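Local coordinates for flavin adenine dinucleotide synthase (Saccharomyces cerevisiae, PDB 2WSI), which catalyses the transfer of an adenylyl group from ATP to flavin mononucleotide, forming the coenzyme FAD and releasing diphosphate, at residues L70-F81 and F97-V105. Sequence-based numbering, arbitrary orientation.
Sequences LLLYLSCLWEYF and FPMQRLPTV
Helix 70-81 runs nearly antiparallel to strand 102-105, at 158° with axes 12.2 Å apart, and the loop 97-101 leading into the strand follows the helix back from Phe81, whose ring meets Phe97. This is the helix-to-strand half of a beta-alpha-beta crossover: helix 64-87 follows strand 56-59 and returns the chain to the parallel neighbour 102-106 in the alpha/beta domain of the PAPS reductase family. Leu102 is the strand residue that meets the helix. Its CD2 sits 4.0 Å from Leu70 CD1 and also touches the Tyr73 ring and Leu74, while its CD1 meets CD2 of Leu77. Leu102 CG stands anti to the backbone N (chi1 -165°), which brings both methyls against the helix. Phe58, on the central strand, meets the Tyr73 ring edge-to-face.

Farther along, Leu77 CG comes in at the edge of the Phe97 ring, 4.0 Å from Phe97 CZ, and Phe97 crosses Trp78 and Phe81 obliquely in an aromatic cluster. The plane of the Phe97 ring is tilted 54° from that of Phe81. Phe97 CA lies over one face of the Phe81 ring, 4.1 Å from its centroid, a CH-pi contact. With an alanine at Phe81 the face over Phe97 CA would be lost, and the Phe97 ring would probably be freer to shift. Between the two side chains the closest pair is Phe81 CG and Phe97 CD1, 3.8 Å apart.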
loop_
_atom_site.group_PDB
_atom_site.type_symbol
_atom_site.label_atom_id
_atom_site.label_comp_id
_atom_site.label_asym_id
_atom_site.label_seq_id
_atom_site.Cartn_x
_atom_site.Cartn_y
_atom_site.Cartn_z
ATOM N N LEU A 70 0.020 -2.711 -3.895
ATOM C CA LEU A 70 1.110 -3.043 -4.811
ATOM C C LEU A 70 1.458 -4.528 -4.760
ATOM O O LEU A 70 1.651 -5.161 -5.798
ATOM C CB LEU A 70 2.351 -2.190 -4.477
ATOM C CG LEU A 70 3.540 -2.510 -5.382
ATOM C CD1 LEU A 70 3.171 -2.335 -6.859
ATOM C CD2 LEU A 70 4.739 -1.605 -5.012
ATOM N N LEU A 71 1.509 -5.115 -3.562
ATOM C CA LEU A 71 1.739 -6.556 -3.461
ATOM C C LEU A 71 0.626 -7.333 -4.171
ATOM O O LEU A 71 0.910 -8.251 -4.918
ATOM C CB LEU A 71 1.850 -7.028 -2.006
ATOM C CG LEU A 71 2.942 -6.422 -1.134
ATOM C CD1 LEU A 71 2.831 -6.977 0.292
ATOM C CD2 LEU A 71 4.331 -6.680 -1.720
ATOM N N LEU A 72 -0.637 -6.963 -3.951
ATOM C CA LEU A 72 -1.763 -7.631 -4.638
ATOM C C LEU A 72 -1.709 -7.444 -6.161
ATOM O O LEU A 72 -1.996 -8.357 -6.935
ATOM C CB LEU A 72 -3.112 -7.127 -4.093
ATOM C CG LEU A 72 -3.273 -7.428 -2.604
ATOM C CD1 LEU A 72 -4.504 -6.679 -2.095
ATOM C CD2 LEU A 72 -3.376 -8.939 -2.375
ATOM N N TYR A 73 -1.312 -6.251 -6.578
ATOM C CA TYR A 73 -1.249 -5.890 -7.982
ATOM C C TYR A 73 -0.184 -6.748 -8.671
ATOM O O TYR A 73 -0.414 -7.294 -9.757
ATOM C CB TYR A 73 -0.856 -4.416 -8.079
ATOM C CG TYR A 73 -1.002 -3.791 -9.450
ATOM C CD1 TYR A 73 -2.238 -3.292 -9.863
ATOM C CD2 TYR A 73 0.076 -3.656 -10.302
ATOM C CE1 TYR A 73 -2.398 -2.682 -11.078
ATOM C CE2 TYR A 73 -0.062 -3.045 -11.559
ATOM C CZ TYR A 73 -1.318 -2.549 -11.930
ATOM O OH TYR A 73 -1.525 -1.913 -13.136
ATOM N N LEU A 74 0.967 -6.893 -8.018
ATOM C CA LEU A 74 2.055 -7.713 -8.563
ATOM C C LEU A 74 1.642 -9.167 -8.619
ATOM O O LEU A 74 1.943 -9.864 -9.579
ATOM C CB LEU A 74 3.336 -7.560 -7.712
ATOM C CG LEU A 74 4.005 -6.185 -7.931
ATOM C CD1 LEU A 74 5.021 -5.889 -6.856
ATOM C CD2 LEU A 74 4.612 -6.121 -9.337
ATOM N N SER A 75 0.947 -9.628 -7.588
ATOM C CA SER A 75 0.396 -10.974 -7.639
ATOM C C SER A 75 -0.508 -11.178 -8.856
ATOM O O SER A 75 -0.405 -12.193 -9.568
ATOM C CB SER A 75 -0.377 -11.274 -6.355
ATOM O OG SER A 75 -0.942 -12.565 -6.437
ATOM N N CYS A 76 -1.385 -10.219 -9.114
ATOM C CA CYS A 76 -2.267 -10.291 -10.291
ATOM C C CYS A 76 -1.513 -10.126 -11.601
ATOM O O CYS A 76 -1.918 -10.663 -12.655
ATOM C CB CYS A 76 -3.358 -9.232 -10.192
ATOM S SG CYS A 76 -4.526 -9.615 -8.866
ATOM N N LEU A 77 -0.412 -9.386 -11.556
ATOM C CA LEU A 77 0.405 -9.223 -12.770
ATOM C C LEU A 77 1.000 -10.588 -13.184
ATOM O O LEU A 77 1.062 -10.952 -14.379
ATOM C CB LEU A 77 1.505 -8.178 -12.509
ATOM C CG LEU A 77 2.396 -7.875 -13.701
ATOM C CD1 LEU A 77 1.542 -7.370 -14.837
ATOM C CD2 LEU A 77 3.505 -6.852 -13.334
ATOM N N TRP A 78 1.437 -11.350 -12.193
ATOM C CA TRP A 78 1.964 -12.691 -12.451
ATOM C C TRP A 78 0.872 -13.531 -13.143
ATOM O O TRP A 78 1.079 -14.109 -14.225
ATOM C CB TRP A 78 2.363 -13.344 -11.143
ATOM C CG TRP A 78 2.997 -14.702 -11.294
ATOM C CD1 TRP A 78 2.509 -15.909 -10.820
ATOM C CD2 TRP A 78 4.256 -14.997 -11.914
ATOM N NE1 TRP A 78 3.393 -16.930 -11.126
ATOM C CE2 TRP A 78 4.471 -16.396 -11.795
ATOM C CE3 TRP A 78 5.213 -14.220 -12.588
ATOM C CZ2 TRP A 78 5.605 -17.026 -12.327
ATOM C CZ3 TRP A 78 6.336 -14.847 -13.110
ATOM C CH2 TRP A 78 6.524 -16.237 -12.978
ATOM N N GLU A 79 -0.296 -13.585 -12.521
ATOM C CA GLU A 79 -1.415 -14.357 -13.101
ATOM C C GLU A 79 -1.813 -13.858 -14.506
ATOM O O GLU A 79 -2.120 -14.641 -15.398
ATOM C CB GLU A 79 -2.620 -14.337 -12.132
ATOM C CG GLU A 79 -3.798 -15.193 -12.596
ATOM C CD GLU A 79 -4.790 -15.498 -11.477
ATOM O OE1 GLU A 79 -4.376 -15.550 -10.300
ATOM O OE2 GLU A 79 -5.985 -15.677 -11.788
ATOM N N TYR A 80 -1.770 -12.549 -14.712
ATOM C CA TYR A 80 -2.157 -11.918 -15.978
ATOM C C TYR A 80 -1.299 -12.427 -17.131
ATOM O O TYR A 80 -1.762 -12.660 -18.251
ATOM C CB TYR A 80 -1.987 -10.395 -15.847
ATOM C CG TYR A 80 -1.982 -9.608 -17.145
ATOM C CD1 TYR A 80 -3.176 -9.255 -17.771
ATOM C CD2 TYR A 80 -0.787 -9.177 -17.716
ATOM C CE1 TYR A 80 -3.186 -8.515 -18.954
ATOM C CE2 TYR A 80 -0.778 -8.415 -18.900
ATOM C CZ TYR A 80 -1.983 -8.096 -19.510
ATOM O OH TYR A 80 -2.003 -7.352 -20.665
ATOM N N PHE A 81 -0.033 -12.605 -16.844
ATOM C CA PHE A 81 0.876 -13.066 -17.865
ATOM C C PHE A 81 0.435 -14.441 -18.385
ATOM O O PHE A 81 0.467 -14.702 -19.582
ATOM C CB PHE A 81 2.269 -13.125 -17.298
ATOM C CG PHE A 81 3.257 -13.774 -18.204
ATOM C CD1 PHE A 81 3.749 -13.098 -19.325
ATOM C CD2 PHE A 81 3.702 -15.055 -17.941
ATOM C CE1 PHE A 81 4.681 -13.702 -20.166
ATOM C CE2 PHE A 81 4.637 -15.663 -18.774
ATOM C CZ PHE A 81 5.118 -14.978 -19.893
ATOM N N PHE A 97 8.375 -13.814 -19.337
ATOM C CA PHE A 97 7.869 -12.607 -18.677
ATOM C C PHE A 97 8.700 -11.412 -19.132
ATOM O O PHE A 97 9.928 -11.503 -19.200
ATOM C CB PHE A 97 7.931 -12.766 -17.157
ATOM C CG PHE A 97 7.102 -11.764 -16.410
ATOM C CD1 PHE A 97 5.793 -12.069 -16.027
ATOM C CD2 PHE A 97 7.627 -10.513 -16.079
ATOM C CE1 PHE A 97 5.015 -11.151 -15.342
ATOM C CE2 PHE A 97 6.855 -9.586 -15.372
ATOM C CZ PHE A 97 5.532 -9.914 -15.011
ATOM N N PRO A 98 8.038 -10.295 -19.477
ATOM C CA PRO A 98 8.807 -9.198 -20.085
ATOM C C PRO A 98 9.824 -8.608 -19.116
ATOM O O PRO A 98 9.544 -8.499 -17.916
ATOM C CB PRO A 98 7.751 -8.135 -20.434
ATOM C CG PRO A 98 6.456 -8.612 -19.892
ATOM C CD PRO A 98 6.605 -9.988 -19.317
ATOM N N MET A 99 10.995 -8.234 -19.631
ATOM C CA MET A 99 12.024 -7.635 -18.792
ATOM C C MET A 99 11.874 -6.112 -18.843
ATOM O O MET A 99 12.330 -5.459 -19.776
ATOM C CB MET A 99 13.426 -8.090 -19.236
ATOM C CG MET A 99 14.553 -7.722 -18.251
ATOM S SD MET A 99 14.843 -8.827 -16.818
ATOM C CE MET A 99 15.648 -10.266 -17.511
ATOM N N GLN A 100 11.223 -5.560 -17.825
ATOM C CA GLN A 100 10.898 -4.148 -17.767
ATOM C C GLN A 100 10.528 -3.733 -16.336
ATOM O O GLN A 100 10.466 -4.568 -15.435
ATOM C CB GLN A 100 9.699 -3.855 -18.673
ATOM C CG GLN A 100 8.411 -4.549 -18.203
ATOM C CD GLN A 100 7.189 -3.970 -18.874
ATOM O OE1 GLN A 100 6.754 -4.476 -19.900
ATOM N NE2 GLN A 100 6.640 -2.878 -18.308
ATOM N N ARG A 101 10.239 -2.447 -16.151
ATOM C CA ARG A 101 9.839 -1.919 -14.843
ATOM C C ARG A 101 8.363 -1.496 -14.859
ATOM O O ARG A 101 7.800 -1.232 -15.919
ATOM C CB ARG A 101 10.729 -0.729 -14.478
ATOM C CG ARG A 101 12.222 -1.085 -14.552
ATOM C CD ARG A 101 13.109 -0.020 -13.962
ATOM N NE ARG A 101 13.055 1.198 -14.755
ATOM C CZ ARG A 101 13.753 2.300 -14.498
ATOM N NH1 ARG A 101 14.589 2.345 -13.463
ATOM N NH2 ARG A 101 13.624 3.352 -15.291
ATOM N N LEU A 102 7.746 -1.455 -13.679
ATOM C CA LEU A 102 6.319 -1.151 -13.542
ATOM C C LEU A 102 6.109 0.361 -13.447
ATOM O O LEU A 102 6.648 1.004 -12.557
ATOM C CB LEU A 102 5.781 -1.795 -12.255
ATOM C CG LEU A 102 4.256 -1.866 -12.178
ATOM C CD1 LEU A 102 3.737 -2.886 -13.186
ATOM C CD2 LEU A 102 3.798 -2.257 -10.768
ATOM N N PRO A 103 5.316 0.933 -14.355
ATOM C CA PRO A 103 5.191 2.391 -14.316
ATOM C C PRO A 103 4.499 2.875 -13.046
ATOM O O PRO A 103 3.398 2.415 -12.728
ATOM C CB PRO A 103 4.318 2.717 -15.531
ATOM C CG PRO A 103 4.371 1.502 -16.403
ATOM C CD PRO A 103 4.622 0.329 -15.512
ATOM N N THR A 104 5.122 3.834 -12.374
ATOM C CA THR A 104 4.728 4.193 -11.025
ATOM C C THR A 104 4.893 5.691 -10.879
ATOM O O THR A 104 5.777 6.279 -11.503
ATOM C CB THR A 104 5.609 3.451 -9.979
ATOM O OG1 THR A 104 5.485 2.031 -10.163
ATOM C CG2 THR A 104 5.213 3.834 -8.521
ATOM N N VAL A 105 4.037 6.315 -10.070
ATOM C CA VAL A 105 4.119 7.752 -9.869
ATOM C C VAL A 105 4.121 8.055 -8.387
ATOM O O VAL A 105 3.271 7.535 -7.672
ATOM C CB VAL A 105 2.944 8.506 -10.543
ATOM C CG1 VAL A 105 1.636 7.791 -10.301
ATOM C CG2 VAL A 105 2.850 9.949 -10.016
#